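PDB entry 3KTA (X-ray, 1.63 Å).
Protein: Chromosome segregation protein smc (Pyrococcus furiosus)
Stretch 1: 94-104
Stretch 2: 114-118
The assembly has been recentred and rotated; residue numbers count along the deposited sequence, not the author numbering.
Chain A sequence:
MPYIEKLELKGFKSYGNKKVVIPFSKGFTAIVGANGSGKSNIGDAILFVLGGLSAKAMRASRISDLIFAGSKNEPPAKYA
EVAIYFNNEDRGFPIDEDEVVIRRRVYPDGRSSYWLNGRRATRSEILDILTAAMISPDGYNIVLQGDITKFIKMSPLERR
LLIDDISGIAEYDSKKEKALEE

Stretch 1 (94-104) PIDEDEVVIRR
Stretch 2 (114-118) YWLNG

Residues 99-104 and 114-116 form two neighbouring antiparallel strands. Their axes approach to 4.7 Å, with 174° between the N-to-C directions. In the paired register, Ile102 CA lies 4.8 Å from Leu116 CA, Arg103 CA 5.0 Å from Trp115 CA, and Arg104 CA 4.6 Å from Tyr114 CA. The strand residues of both stretches have extended backbones, with phi between -114° and -132° and psi between 119° and 151°.

Arg103 and Trp115 are the hydrogen-bonded pair. Arg103 N donates to Trp115 O at 3.0 Å, and Trp115 N donates to Arg103 O at 2.9 Å. The flanking pairs are non-hydrogen-bonded. There CA atoms approach carbonyls instead: Ile102 CA lies 3.4 Å from Trp115 O, and Tyr114 CA lies 3.2 Å from Arg103 O.

Side chains of Arg103 and Trp115 share one face of the sheet. Trp115 has chi1 m (-66°) and chi2 -105°. Arg103 starts t, t (177°, 153°), then turns at chi3 p (57°), with chi4 at 100°. This bend lays the Arg103 guanidinium flat on Trp115, centres 3.6 Å apart and planes at 16°. Arg103 CZ sits 3.6 Å from the centroid of the Trp115 six-membered ring, 14° off its normal, a cation-pi contact. Arg103 NH2 and Trp115 NE1 are 3.3 Å apart, but both are donors, so they do not hydrogen-bond.

Arg104 and Tyr114 lie on the other face, with Ile102 and Leu116. Arg104 is extended, t at chi1, chi2 and chi3, with chi4 175°. Tyr114 is m (-70°), chi2 85°. Arg104 CG lies over one face of the Tyr114 ring, 3.9 Å from its centroid, a CH-pi contact. Arg104 NE and Tyr114 OH are 3.1 Å apart, but the angle is too poor for a hydrogen bond.

Leu116 is t, p (169°, 65°). This brings Leu116 CD1 to 4.0 Å from Ile95 CD1, 3.9 Å from Val100 CG1 and 4.0 Å from Ile102 CG1. Ile95 and Ile102 are both m, t; Val100 is t.

Asn117 leaves the strand with phi/psi 48°/43°, yet remains hydrogen-bonded to Val101. Asn117 N donates to Val101 O at 2.8 Å. With chi1 m (-71°) and chi2 -14°, the side chain turns back, and Asn117 OD1 accepts from Val101 N at 2.8 Å. The side-chain carbonyl thus takes the role of a backbone acceptor. Asn117 ND2 lies 3.7 Å from Ile95 CG2. Water 1 donates to Val101 O at 3.0 Å and accepts from Gly118 N at 3.0 Å. Gly118 has phi/psi 83°/5°, and its positive phi favours glycine.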

# COMPACT_ATOMS: atom_id res chain seq x y z
N PRO A 94 1.73 21.52 -1.32
CA PRO A 94 1.75 22.98 -1.21
C PRO A 94 2.83 23.59 -2.10
O PRO A 94 3.71 24.32 -1.63
CB PRO A 94 2.06 23.21 0.27
CG PRO A 94 2.90 22.02 0.65
CD PRO A 94 2.34 20.86 -0.15
N ILE A 95 2.76 23.25 -3.38
CA ILE A 95 3.70 23.70 -4.39
C ILE A 95 2.88 24.08 -5.61
O ILE A 95 2.04 23.29 -6.05
CB ILE A 95 4.69 22.58 -4.79
CG1 ILE A 95 5.55 22.17 -3.60
CG2 ILE A 95 5.56 23.02 -5.96
CD1 ILE A 95 6.42 20.95 -3.89
N ASP A 96 3.11 25.27 -6.16
CA ASP A 96 2.30 25.78 -7.26
C ASP A 96 2.75 25.21 -8.59
O ASP A 96 3.09 25.96 -9.52
CB ASP A 96 2.34 27.31 -7.30
CG ASP A 96 1.25 27.90 -8.17
OD1 ASP A 96 0.37 27.14 -8.64
OD2 ASP A 96 1.26 29.13 -8.40
N GLU A 97 2.77 23.88 -8.69
CA GLU A 97 3.12 23.21 -9.93
C GLU A 97 2.22 22.00 -10.15
O GLU A 97 1.86 21.32 -9.19
CB GLU A 97 4.57 22.71 -9.86
CG GLU A 97 5.60 23.82 -9.69
CD GLU A 97 5.81 24.62 -10.95
OE1 GLU A 97 5.47 24.11 -12.04
OE2 GLU A 97 6.32 25.76 -10.85
N ASP A 98 1.88 21.74 -11.41
CA ASP A 98 1.08 20.55 -11.75
C ASP A 98 1.84 19.24 -11.61
O ASP A 98 1.23 18.18 -11.58
CB ASP A 98 0.57 20.64 -13.19
CG ASP A 98 -0.53 21.65 -13.35
OD1 ASP A 98 -1.06 22.14 -12.33
OD2 ASP A 98 -0.87 21.95 -14.52
N GLU A 99 3.17 19.32 -11.57
CA GLU A 99 4.00 18.13 -11.39
C GLU A 99 4.94 18.35 -10.22
O GLU A 99 5.57 19.41 -10.10
CB GLU A 99 4.80 17.84 -12.66
CG GLU A 99 5.71 16.63 -12.55
CD GLU A 99 6.62 16.49 -13.77
OE1 GLU A 99 7.62 17.24 -13.86
OE2 GLU A 99 6.33 15.64 -14.62
N VAL A 100 5.03 17.35 -9.34
CA VAL A 100 6.00 17.38 -8.25
C VAL A 100 6.88 16.16 -8.39
O VAL A 100 6.39 15.03 -8.36
CB VAL A 100 5.30 17.35 -6.87
CG1 VAL A 100 6.32 17.12 -5.74
CG2 VAL A 100 4.50 18.64 -6.64
N VAL A 101 8.19 16.39 -8.57
CA VAL A 101 9.13 15.30 -8.81
C VAL A 101 10.07 15.24 -7.63
O VAL A 101 10.72 16.23 -7.27
CB VAL A 101 9.96 15.54 -10.11
CG1 VAL A 101 10.91 14.34 -10.39
CG2 VAL A 101 9.05 15.77 -11.31
N ILE A 102 10.16 14.07 -7.01
CA ILE A 102 11.09 13.85 -5.92
C ILE A 102 12.09 12.77 -6.34
O ILE A 102 11.70 11.76 -6.92
CB ILE A 102 10.35 13.42 -4.64
CG1 ILE A 102 9.45 14.56 -4.14
CG2 ILE A 102 11.34 13.01 -3.57
CD1 ILE A 102 8.49 14.13 -3.03
N ARG A 103 13.37 13.01 -6.07
CA ARG A 103 14.41 12.05 -6.44
C ARG A 103 15.29 11.81 -5.23
O ARG A 103 15.61 12.75 -4.49
CB ARG A 103 15.26 12.57 -7.61
CG ARG A 103 16.40 11.64 -7.99
CD ARG A 103 16.78 11.82 -9.46
NE ARG A 103 17.16 13.19 -9.78
CZ ARG A 103 18.41 13.62 -9.89
NH1 ARG A 103 19.43 12.79 -9.69
NH2 ARG A 103 18.65 14.89 -10.20
N ARG A 104 15.68 10.56 -5.02
CA ARG A 104 16.62 10.19 -3.97
C ARG A 104 17.70 9.31 -4.56
O ARG A 104 17.42 8.37 -5.32
CB ARG A 104 15.93 9.45 -2.83
CG ARG A 104 16.86 9.15 -1.68
CD ARG A 104 16.20 8.25 -0.64
NE ARG A 104 17.11 7.90 0.46
CZ ARG A 104 16.73 7.22 1.54
NH1 ARG A 104 15.47 6.81 1.65
NH2 ARG A 104 17.61 6.94 2.50
N TYR A 114 18.99 14.29 -2.23
CA TYR A 114 17.60 14.45 -2.63
C TYR A 114 17.40 15.65 -3.56
O TYR A 114 18.14 16.64 -3.48
CB TYR A 114 16.71 14.68 -1.40
CG TYR A 114 16.52 13.49 -0.48
CD1 TYR A 114 17.44 13.21 0.52
CD2 TYR A 114 15.41 12.67 -0.60
CE1 TYR A 114 17.27 12.12 1.37
CE2 TYR A 114 15.22 11.58 0.26
CZ TYR A 114 16.15 11.32 1.23
OH TYR A 114 15.98 10.25 2.08
N TRP A 115 16.40 15.56 -4.44
CA TRP A 115 15.98 16.67 -5.30
C TRP A 115 14.48 16.81 -5.20
O TRP A 115 13.76 15.82 -5.09
CB TRP A 115 16.33 16.42 -6.76
CG TRP A 115 17.80 16.37 -7.08
CD1 TRP A 115 18.53 17.34 -7.71
CD2 TRP A 115 18.70 15.29 -6.82
NE1 TRP A 115 19.84 16.93 -7.85
CE2 TRP A 115 19.97 15.68 -7.30
CE3 TRP A 115 18.57 14.04 -6.21
CZ2 TRP A 115 21.09 14.86 -7.20
CZ3 TRP A 115 19.68 13.23 -6.11
CH2 TRP A 115 20.93 13.64 -6.60
N LEU A 116 14.00 18.05 -5.24
CA LEU A 116 12.59 18.35 -5.32
C LEU A 116 12.40 19.28 -6.51
O LEU A 116 13.00 20.36 -6.57
CB LEU A 116 12.10 19.02 -4.03
CG LEU A 116 10.70 19.63 -4.06
CD1 LEU A 116 9.63 18.54 -4.25
CD2 LEU A 116 10.44 20.42 -2.78
N ASN A 117 11.61 18.86 -7.48
CA ASN A 117 11.42 19.64 -8.69
C ASN A 117 12.72 20.15 -9.32
O ASN A 117 12.81 21.29 -9.76
CB ASN A 117 10.43 20.79 -8.46
CG ASN A 117 9.01 20.29 -8.29
OD1 ASN A 117 8.72 19.14 -8.60
ND2 ASN A 117 8.11 21.16 -7.82
N GLY A 118 13.71 19.27 -9.36
CA GLY A 118 14.92 19.54 -10.11
C GLY A 118 15.92 20.38 -9.35
O GLY A 118 16.95 20.76 -9.91
O HOH W 1 13.44 16.41 -8.58